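Hypothetical protein TT1561 (Thermus thermophilus, PDB 1UF3) is of unknown function but binds calcium ions and, as a member of the calcineurin-like metallophosphoesterase superfamily, is probably related to enzymes that cleave phosphate esters. Local coordinates at residues Thr66-Gly71 with Trp78-Glu83; Gly121-His126 with Arg130-Val135; Ala142-Lys147 with Lys177-Leu182. All blocks are in the same frame, centred on the assembly; numbering follows the deposited sequence.

In the fold
Along the chain the three contacts follow one another, each closing before the next opens. Contact 1 belongs to the six-stranded mixed sheet, where strand 66-69 meets helix 77-90; contacts 2 and 3 belong to the other mixed sheet and its helices: contact 2 uses its strand 130-132 and the start of helix 133-140, contact 3 the segment after that helix and the end of helix 170-179. The centres of contacts 1 and 2 are about 17 Å apart, yet they touch where Trp78 packs near His126. Contact 3 stands about 22 Å from contact 1 and 21 Å from contact 2, centre to centre, and touches neither. All three also reach a second subunit of the eight-chain assembly.

Contact 1 of 3, residues Thr66-Gly71 with Trp78-Glu83; sequences TAYVPG and WEYLRE
A buried aromatic-proline contact joins the C-terminal end of strand 66-69 to helix 77-90, with Tyr80 reaching from the helix to Tyr68 and Pro70. The pyrrolidine ring of Pro70 lies over one face of the Tyr80 ring: CB of Pro70 stands 3.7 Å from the centroid of the Tyr80 ring and only 7° off its normal, a CH-pi contact over the middle of the ring. Further out, CD of Pro70 comes within 3.4 Å of OH of Tyr80. The CG of Tyr80 lies opposite its own backbone N (chi1 155°), which carries the ring away from the helix to the strand end. These are the first two elements of a beta-alpha-beta crossover, strand 66-69, helix 77-90 and parallel strand 94-96. Tyr80 OH also meets the edge of the Tyr68 ring, 3.6 Å from CD2 of Tyr68, while its hydrogen bond goes to Asn96 on the third element. With an alanine at Tyr80, CB, CG and CD of Pro70 would probably lose the ring they pack against, and Asn96 OD1 its phenol partner. Tyr68 turns its own hydroxyl to Glu88, and its ring meets that of Phe56 from helix 49-59.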
loop_
_atom_site.group_PDB
_atom_site.type_symbol
_atom_site.label_atom_id
_atom_site.label_comp_id
_atom_site.label_asym_id
_atom_site.label_seq_id
_atom_site.Cartn_x
_atom_site.Cartn_y
_atom_site.Cartn_z
ATOM N N THR A 66 5.246 18.860 -5.586
ATOM C CA THR A 66 5.189 20.203 -5.005
ATOM C C THR A 66 5.470 21.267 -6.053
ATOM O O THR A 66 6.405 21.153 -6.839
ATOM C CB THR A 66 6.212 20.332 -3.846
ATOM O OG1 THR A 66 5.923 19.338 -2.862
ATOM C CG2 THR A 66 6.147 21.711 -3.179
ATOM N N ALA A 67 4.645 22.307 -6.080
ATOM C CA ALA A 67 4.858 23.366 -7.044
ATOM C C ALA A 67 4.866 24.688 -6.319
ATOM O O ALA A 67 4.129 24.886 -5.355
ATOM C CB ALA A 67 3.749 23.366 -8.115
ATOM N N TYR A 68 5.679 25.611 -6.803
ATOM C CA TYR A 68 5.745 26.914 -6.173
ATOM C C TYR A 68 6.159 27.993 -7.150
ATOM O O TYR A 68 6.698 27.701 -8.234
ATOM C CB TYR A 68 6.708 26.878 -4.950
ATOM C CG TYR A 68 7.940 25.991 -5.115
ATOM C CD1 TYR A 68 7.997 24.714 -4.536
ATOM C CD2 TYR A 68 9.023 26.404 -5.897
ATOM C CE1 TYR A 68 9.123 23.854 -4.748
ATOM C CE2 TYR A 68 10.142 25.558 -6.117
ATOM C CZ TYR A 68 10.174 24.292 -5.547
ATOM O OH TYR A 68 11.222 23.446 -5.855
ATOM N N VAL A 69 5.832 29.240 -6.806
ATOM C CA VAL A 69 6.233 30.389 -7.607
ATOM C C VAL A 69 6.752 31.421 -6.590
ATOM O O VAL A 69 6.358 31.425 -5.416
ATOM C CB VAL A 69 5.082 30.985 -8.449
ATOM C CG1 VAL A 69 4.527 29.927 -9.388
ATOM C CG2 VAL A 69 4.000 31.544 -7.553
ATOM N N PRO A 70 7.667 32.284 -7.023
ATOM C CA PRO A 70 8.218 33.289 -6.111
ATOM C C PRO A 70 7.297 34.506 -5.971
ATOM O O PRO A 70 6.370 34.700 -6.776
ATOM C CB PRO A 70 9.542 33.632 -6.772
ATOM C CG PRO A 70 9.163 33.611 -8.247
ATOM C CD PRO A 70 8.263 32.394 -8.375
ATOM N N GLY A 71 7.553 35.315 -4.943
ATOM C CA GLY A 71 6.763 36.520 -4.727
ATOM C C GLY A 71 7.529 37.764 -5.148
ATOM O O GLY A 71 8.669 37.668 -5.625
ATOM N N TRP A 78 17.714 35.154 -9.690
ATOM C CA TRP A 78 18.693 34.082 -9.795
ATOM C C TRP A 78 19.042 33.335 -8.527
ATOM O O TRP A 78 19.498 32.184 -8.607
ATOM C CB TRP A 78 19.960 34.618 -10.476
ATOM C CG TRP A 78 19.667 35.323 -11.790
ATOM C CD1 TRP A 78 19.905 36.632 -12.078
ATOM C CD2 TRP A 78 19.120 34.743 -12.996
ATOM N NE1 TRP A 78 19.545 36.908 -13.375
ATOM C CE2 TRP A 78 19.062 35.769 -13.961
ATOM C CE3 TRP A 78 18.683 33.457 -13.347
ATOM C CZ2 TRP A 78 18.581 35.561 -15.264
ATOM C CZ3 TRP A 78 18.201 33.241 -14.655
ATOM C CH2 TRP A 78 18.156 34.292 -15.592
ATOM N N GLU A 79 18.838 33.949 -7.360
ATOM C CA GLU A 79 19.131 33.253 -6.108
ATOM C C GLU A 79 18.044 32.215 -5.838
ATOM O O GLU A 79 18.333 31.044 -5.524
ATOM C CB GLU A 79 19.226 34.231 -4.926
ATOM C CG GLU A 79 20.350 35.250 -5.091
ATOM C CD GLU A 79 20.817 35.879 -3.772
ATOM O OE1 GLU A 79 21.879 36.525 -3.810
ATOM O OE2 GLU A 79 20.149 35.737 -2.718
ATOM N N TYR A 80 16.792 32.654 -5.931
ATOM C CA TYR A 80 15.650 31.748 -5.763
ATOM C C TYR A 80 15.827 30.631 -6.811
ATOM O O TYR A 80 15.792 29.451 -6.477
ATOM C CB TYR A 80 14.328 32.503 -6.029
ATOM C CG TYR A 80 13.129 31.644 -6.488
ATOM C CD1 TYR A 80 12.341 30.952 -5.563
ATOM C CD2 TYR A 80 12.785 31.548 -7.839
ATOM C CE1 TYR A 80 11.235 30.187 -5.968
ATOM C CE2 TYR A 80 11.671 30.783 -8.259
ATOM C CZ TYR A 80 10.902 30.111 -7.319
ATOM O OH TYR A 80 9.776 29.390 -7.701
ATOM N N LEU A 81 16.050 31.021 -8.064
ATOM C CA LEU A 81 16.188 30.056 -9.157
ATOM C C LEU A 81 17.310 29.018 -8.980
ATOM O O LEU A 81 17.116 27.826 -9.264
ATOM C CB LEU A 81 16.384 30.782 -10.491
ATOM C CG LEU A 81 16.060 29.922 -11.731
ATOM C CD1 LEU A 81 14.536 29.662 -11.762
ATOM C CD2 LEU A 81 16.487 30.614 -13.025
ATOM N N ARG A 82 18.477 29.447 -8.508
ATOM C CA ARG A 82 19.573 28.501 -8.341
ATOM C C ARG A 82 19.324 27.465 -7.283
ATOM O O ARG A 82 19.650 26.279 -7.467
ATOM C CB ARG A 82 20.886 29.203 -8.013
ATOM C CG ARG A 82 22.075 28.222 -8.069
ATOM C CD ARG A 82 23.353 28.907 -8.511
ATOM N NE ARG A 82 24.362 27.926 -8.906
ATOM C CZ ARG A 82 25.633 28.214 -9.166
ATOM N NH1 ARG A 82 26.074 29.464 -9.075
ATOM N NH2 ARG A 82 26.463 27.251 -9.531
ATOM N N GLU A 83 18.769 27.912 -6.160
ATOM C CA GLU A 83 18.490 27.023 -5.057
ATOM C C GLU A 83 17.324 26.081 -5.375
ATOM O O GLU A 83 17.258 24.975 -4.834
ATOM C CB GLU A 83 18.219 27.833 -3.780
ATOM C CG GLU A 83 19.444 28.630 -3.307
ATOM C CD GLU A 83 20.647 27.732 -3.035
ATOM O OE1 GLU A 83 21.794 28.196 -3.216
ATOM O OE2 GLU A 83 20.452 26.565 -2.628
#

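Contact 2 of 3, residues Gly121-His126 with Arg130-Val135; sequences GEPEEH and RYPAWV
Glu124 and Arg130 face each other as a single antiparallel hydrogen-bonded pair, Glu124 N giving to Arg130 O at 3.0 Å and Arg130 N to Glu124 O at 2.9 Å. The first of these lies in the carbonyl plane; the second donor is tilted 16° from it. One residue before Glu124, CA of Pro123 makes a CA-H...O contact of 3.3 Å with that same Arg130 O.

The Arg130 side chain starts out extended and bends at chi3 (72°), which folds the guanidinium back against the 121-126 segment. One face lies against CB of Glu124, 3.7 Å from NH1 of Arg130. NH2 makes a weak, bent bond to Glu122 O, and a water in the guanidinium plane accepts from NE and donates to that same carbonyl. The carboxylate of Glu124 turns away to its own loop, where His126 N and Glu127 N bond to OE2. At the other end, Tyr131 OH gives a hydrogen bond of 2.7 Å to the anti lone pair of Glu125 OE2, with carboxylate and ring planes 72° apart. His98 is a second partner of this hydroxyl. Glu125 is a calcium ligand in a structure of this protein, and here its side chain is about 4 Å from a bound calcium, so the phenol probably helps to position the carboxylate.

The rings of Pro123 and Pro132 cross at about a right angle, CG of Pro123 3.6 Å from CD of Pro132. Pro132 is the N-cap of helix 133-140, Tyr131 pairs through its backbone with strand 108-118, and Pro123 packs on Trp78 of a second subunit, from helix 77-90 there.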
loop_
_atom_site.group_PDB
_atom_site.type_symbol
_atom_site.label_atom_id
_atom_site.label_comp_id
_atom_site.label_asym_id
_atom_site.label_seq_id
_atom_site.Cartn_x
_atom_site.Cartn_y
_atom_site.Cartn_z
ATOM N N GLY A 121 4.486 48.846 -17.346
ATOM C CA GLY A 121 5.800 49.138 -16.819
ATOM C C GLY A 121 6.923 48.288 -17.378
ATOM O O GLY A 121 6.766 47.550 -18.361
ATOM N N GLU A 122 8.074 48.412 -16.734
ATOM C CA GLU A 122 9.264 47.674 -17.122
ATOM C C GLU A 122 9.482 46.475 -16.224
ATOM O O GLU A 122 9.240 46.529 -15.016
ATOM C CB GLU A 122 10.505 48.570 -17.051
ATOM C CG GLU A 122 10.614 49.510 -18.209
ATOM C CD GLU A 122 10.775 48.760 -19.499
ATOM O OE1 GLU A 122 10.156 49.165 -20.507
ATOM O OE2 GLU A 122 11.529 47.766 -19.498
ATOM N N PRO A 123 9.914 45.361 -16.814
ATOM C CA PRO A 123 10.166 44.163 -16.016
ATOM C C PRO A 123 11.340 44.465 -15.083
ATOM O O PRO A 123 12.207 45.271 -15.422
ATOM C CB PRO A 123 10.539 43.117 -17.066
ATOM C CG PRO A 123 9.787 43.562 -18.288
ATOM C CD PRO A 123 9.979 45.070 -18.259
ATOM N N GLU A 124 11.356 43.823 -13.921
ATOM C CA GLU A 124 12.426 43.974 -12.938
ATOM C C GLU A 124 12.625 42.621 -12.246
ATOM O O GLU A 124 11.646 41.958 -11.862
ATOM C CB GLU A 124 12.031 45.027 -11.896
ATOM C CG GLU A 124 12.967 45.172 -10.701
ATOM C CD GLU A 124 14.339 45.677 -11.093
ATOM O OE1 GLU A 124 14.428 46.459 -12.053
ATOM O OE2 GLU A 124 15.326 45.294 -10.435
ATOM N N GLU A 125 13.879 42.205 -12.082
ATOM C CA GLU A 125 14.167 40.934 -11.408
ATOM C C GLU A 125 15.296 41.024 -10.369
ATOM O O GLU A 125 15.673 40.014 -9.759
ATOM C CB GLU A 125 14.507 39.842 -12.439
ATOM C CG GLU A 125 13.370 39.548 -13.423
ATOM C CD GLU A 125 13.612 38.272 -14.208
ATOM O OE1 GLU A 125 14.601 38.224 -14.979
ATOM O OE2 GLU A 125 12.807 37.321 -14.044
ATOM N N HIS A 126 15.825 42.228 -10.152
ATOM C CA HIS A 126 16.903 42.382 -9.186
ATOM C C HIS A 126 16.515 43.068 -7.873
ATOM O O HIS A 126 16.802 42.540 -6.797
ATOM C CB HIS A 126 18.086 43.082 -9.852
ATOM C CG HIS A 126 18.678 42.294 -10.978
ATOM N ND1 HIS A 126 18.094 42.227 -12.225
ATOM C CD2 HIS A 126 19.749 41.468 -11.018
ATOM C CE1 HIS A 126 18.779 41.391 -12.984
ATOM N NE2 HIS A 126 19.788 40.916 -12.276
ATOM N N ARG A 130 8.977 41.909 -10.818
ATOM C CA ARG A 130 7.786 42.588 -11.293
ATOM C C ARG A 130 7.695 42.398 -12.784
ATOM O O ARG A 130 8.664 42.648 -13.508
ATOM C CB ARG A 130 7.865 44.100 -10.966
ATOM C CG ARG A 130 6.648 44.903 -11.403
ATOM C CD ARG A 130 6.769 46.409 -11.108
ATOM N NE ARG A 130 7.717 47.077 -11.998
ATOM C CZ ARG A 130 8.959 47.438 -11.663
ATOM N NH1 ARG A 130 9.431 47.209 -10.439
ATOM N NH2 ARG A 130 9.743 48.018 -12.566
ATOM N N TYR A 131 6.540 41.960 -13.262
ATOM C CA TYR A 131 6.408 41.787 -14.702
ATOM C C TYR A 131 5.143 42.418 -15.209
ATOM O O TYR A 131 4.098 42.328 -14.569
ATOM C CB TYR A 131 6.373 40.296 -15.105
ATOM C CG TYR A 131 7.452 39.438 -14.475
ATOM C CD1 TYR A 131 7.211 38.728 -13.301
ATOM C CD2 TYR A 131 8.713 39.334 -15.058
ATOM C CE1 TYR A 131 8.204 37.927 -12.728
ATOM C CE2 TYR A 131 9.710 38.539 -14.485
ATOM C CZ TYR A 131 9.447 37.849 -13.335
ATOM O OH TYR A 131 10.437 37.097 -12.770
ATOM N N PRO A 132 5.222 43.073 -16.367
ATOM C CA PRO A 132 4.029 43.694 -16.938
ATOM C C PRO A 132 3.136 42.571 -17.490
ATOM O O PRO A 132 3.638 41.515 -17.907
ATOM C CB PRO A 132 4.596 44.598 -18.023
ATOM C CG PRO A 132 5.876 43.898 -18.426
ATOM C CD PRO A 132 6.438 43.449 -17.114
ATOM N N ALA A 133 1.826 42.793 -17.497
ATOM C CA ALA A 133 0.889 41.781 -17.972
ATOM C C ALA A 133 1.296 41.068 -19.258
ATOM O O ALA A 133 1.182 39.853 -19.332
ATOM C CB ALA A 133 -0.509 42.386 -18.145
ATOM N N TRP A 134 1.753 41.803 -20.272
ATOM C CA TRP A 134 2.140 41.160 -21.527
ATOM C C TRP A 134 3.196 40.066 -21.332
ATOM O O TRP A 134 3.235 39.103 -22.104
ATOM C CB TRP A 134 2.641 42.170 -22.565
ATOM C CG TRP A 134 4.002 42.791 -22.299
ATOM C CD1 TRP A 134 4.259 43.958 -21.624
ATOM C CD2 TRP A 134 5.282 42.271 -22.695
ATOM N NE1 TRP A 134 5.619 44.193 -21.576
ATOM C CE2 TRP A 134 6.269 43.175 -22.224
ATOM C CE3 TRP A 134 5.693 41.128 -23.397
ATOM C CZ2 TRP A 134 7.640 42.970 -22.432
ATOM C CZ3 TRP A 134 7.065 40.922 -23.602
ATOM C CH2 TRP A 134 8.018 41.843 -23.120
ATOM N N VAL A 135 4.044 40.201 -20.312
ATOM C CA VAL A 135 5.063 39.194 -20.080
ATOM C C VAL A 135 4.396 37.952 -19.488
ATOM O O VAL A 135 4.712 36.825 -19.884
ATOM C CB VAL A 135 6.198 39.685 -19.132
ATOM C CG1 VAL A 135 7.051 38.477 -18.654
ATOM C CG2 VAL A 135 7.116 40.650 -19.870
HETATM O O HOH W 1 6.273 46.727 -14.623
#

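Contact 3 of 3, residues Ala142-Lys147 with Lys177-Leu182; sequences ALWELK and KTHNPL
Trp144 and His179 form an offset aromatic stack between the 3-10 segment after helix 133-140 and the C-terminal end of helix 170-179. Helix 170-179 is the crossover helix of a beta-alpha-beta unit between the parallel neighbouring strands 151-155 and 183-186; the stack joins its end to the segment that precedes strand 151-155. The tight part is the ring overlap. The six-membered ring of Trp144 and the imidazole of His179 have centroids 4.2 Å apart and planes 14° from parallel. CE1 of His179 lies over the indole, 3.4 Å from CE2 of Trp144, while CZ2 of Trp144 in turn lies over the imidazole face. With CG of Trp144 anti to its carbonyl carbon (chi1 -67°), the indole extends across to the helix end. His179 ND1 is hydrogen-bonded to Lys151, which also makes a cation-pi contact with Trp144; one lysine thus probably helps to fix the imidazole's rotation and meets its stacking partner.

Against this overlap, Leu143 makes a looser, single approach, its CB 4.3 Å from CE1 of His179; the Leu143 side chain also packs on Phe101, Leu109 and Phe153. Trp144 is the exposed residue of the stack, and the edge of its benzo ring meets Thr178, whose CG2 lies 3.8 Å from CZ2 of Trp144. Close to the ring plane, Thr178 O sits 3.2 Å from CH2 of Trp144.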
loop_
_atom_site.group_PDB
_atom_site.type_symbol
_atom_site.label_atom_id
_atom_site.label_comp_id
_atom_site.label_asym_id
_atom_site.label_seq_id
_atom_site.Cartn_x
_atom_site.Cartn_y
_atom_site.Cartn_z
ATOM N N ALA A 142 2.458 29.574 -24.144
ATOM C CA ALA A 142 3.158 28.333 -24.516
ATOM C C ALA A 142 2.286 27.117 -24.232
ATOM O O ALA A 142 2.423 26.100 -24.869
ATOM C CB ALA A 142 4.461 28.198 -23.726
ATOM N N LEU A 143 1.372 27.241 -23.281
ATOM C CA LEU A 143 0.524 26.132 -22.896
ATOM C C LEU A 143 -0.514 25.691 -23.927
ATOM O O LEU A 143 -0.991 24.549 -23.870
ATOM C CB LEU A 143 -0.174 26.467 -21.577
ATOM C CG LEU A 143 0.729 26.793 -20.384
ATOM C CD1 LEU A 143 -0.144 27.174 -19.185
ATOM C CD2 LEU A 143 1.595 25.584 -20.033
ATOM N N TRP A 144 -0.870 26.586 -24.851
ATOM C CA TRP A 144 -1.853 26.270 -25.876
ATOM C C TRP A 144 -1.365 25.133 -26.771
ATOM O O TRP A 144 -2.167 24.502 -27.450
ATOM C CB TRP A 144 -2.166 27.499 -26.748
ATOM C CG TRP A 144 -2.882 28.623 -26.020
ATOM C CD1 TRP A 144 -2.471 29.928 -25.917
ATOM C CD2 TRP A 144 -4.147 28.550 -25.343
ATOM N NE1 TRP A 144 -3.406 30.669 -25.224
ATOM C CE2 TRP A 144 -4.439 29.849 -24.858
ATOM C CE3 TRP A 144 -5.061 27.516 -25.101
ATOM C CZ2 TRP A 144 -5.605 30.136 -24.143
ATOM C CZ3 TRP A 144 -6.221 27.801 -24.392
ATOM C CH2 TRP A 144 -6.483 29.104 -23.918
ATOM N N GLU A 145 -0.058 24.870 -26.775
ATOM C CA GLU A 145 0.477 23.794 -27.605
ATOM C C GLU A 145 0.139 22.451 -26.959
ATOM O O GLU A 145 0.093 21.425 -27.630
ATOM C CB GLU A 145 2.002 23.914 -27.748
ATOM C CG GLU A 145 2.505 25.287 -28.174
ATOM C CD GLU A 145 2.888 25.397 -29.648
ATOM O OE1 GLU A 145 2.677 24.439 -30.428
ATOM O OE2 GLU A 145 3.407 26.473 -30.025
ATOM N N LEU A 146 -0.086 22.468 -25.651
ATOM C CA LEU A 146 -0.401 21.252 -24.916
ATOM C C LEU A 146 -1.919 21.067 -24.918
ATOM O O LEU A 146 -2.654 21.885 -24.372
ATOM C CB LEU A 146 0.161 21.352 -23.487
ATOM C CG LEU A 146 1.641 21.780 -23.459
ATOM C CD1 LEU A 146 2.210 21.637 -22.061
ATOM C CD2 LEU A 146 2.448 20.917 -24.444
ATOM N N LYS A 147 -2.374 19.963 -25.501
ATOM C CA LYS A 147 -3.801 19.695 -25.666
ATOM C C LYS A 147 -4.624 18.927 -24.630
ATOM O O LYS A 147 -4.205 17.907 -24.093
ATOM C CB LYS A 147 -4.012 19.018 -27.037
ATOM C CG LYS A 147 -3.435 19.781 -28.230
ATOM C CD LYS A 147 -3.890 21.239 -28.212
ATOM C CE LYS A 147 -3.833 21.899 -29.587
ATOM N NZ LYS A 147 -2.467 22.011 -30.162
ATOM N N LYS A 177 -9.608 34.134 -17.497
ATOM C CA LYS A 177 -10.746 33.977 -18.398
ATOM C C LYS A 177 -10.321 33.384 -19.742
ATOM O O LYS A 177 -11.071 32.637 -20.365
ATOM C CB LYS A 177 -11.446 35.324 -18.628
ATOM C CG LYS A 177 -12.251 35.824 -17.430
ATOM C CD LYS A 177 -12.919 37.168 -17.733
ATOM C CE LYS A 177 -13.675 37.690 -16.521
ATOM N NZ LYS A 177 -14.661 38.751 -16.896
ATOM N N THR A 178 -9.113 33.713 -20.187
ATOM C CA THR A 178 -8.618 33.191 -21.464
ATOM C C THR A 178 -8.217 31.703 -21.396
ATOM O O THR A 178 -8.578 30.909 -22.265
ATOM C CB THR A 178 -7.409 34.019 -21.944
ATOM O OG1 THR A 178 -7.773 35.406 -21.993
ATOM C CG2 THR A 178 -6.966 33.578 -23.330
ATOM N N HIS A 179 -7.476 31.330 -20.361
ATOM C CA HIS A 179 -7.012 29.948 -20.209
ATOM C C HIS A 179 -7.995 28.992 -19.548
ATOM O O HIS A 179 -7.827 27.769 -19.616
ATOM C CB HIS A 179 -5.692 29.944 -19.440
ATOM C CG HIS A 179 -4.500 30.214 -20.303
ATOM N ND1 HIS A 179 -3.903 29.232 -21.073
ATOM C CD2 HIS A 179 -3.875 31.374 -20.616
ATOM C CE1 HIS A 179 -2.969 29.782 -21.829
ATOM N NE2 HIS A 179 -2.933 31.079 -21.573
ATOM N N ASN A 180 -9.011 29.546 -18.897
ATOM C CA ASN A 180 -10.006 28.741 -18.227
ATOM C C ASN A 180 -9.428 27.628 -17.365
ATOM O O ASN A 180 -9.838 26.461 -17.466
ATOM C CB ASN A 180 -10.968 28.172 -19.266
ATOM C CG ASN A 180 -11.786 29.265 -19.932
ATOM O OD1 ASN A 180 -12.588 29.942 -19.274
ATOM N ND2 ASN A 180 -11.579 29.459 -21.230
ATOM N N PRO A 181 -8.471 27.973 -16.491
ATOM C CA PRO A 181 -7.896 26.932 -15.641
ATOM C C PRO A 181 -8.922 26.400 -14.691
ATOM O O PRO A 181 -9.889 27.088 -14.348
ATOM C CB PRO A 181 -6.774 27.655 -14.897
ATOM C CG PRO A 181 -7.278 29.114 -14.860
ATOM C CD PRO A 181 -7.819 29.282 -16.260
ATOM N N LEU A 182 -8.694 25.174 -14.257
ATOM C CA LEU A 182 -9.543 24.505 -13.319
ATOM C C LEU A 182 -9.381 25.090 -11.922
ATOM O O LEU A 182 -10.363 25.269 -11.201
ATOM C CB LEU A 182 -9.185 23.036 -13.282
ATOM C CG LEU A 182 -9.958 22.240 -12.254
ATOM C CD1 LEU A 182 -11.376 22.104 -12.760
ATOM C CD2 LEU A 182 -9.322 20.851 -12.068
#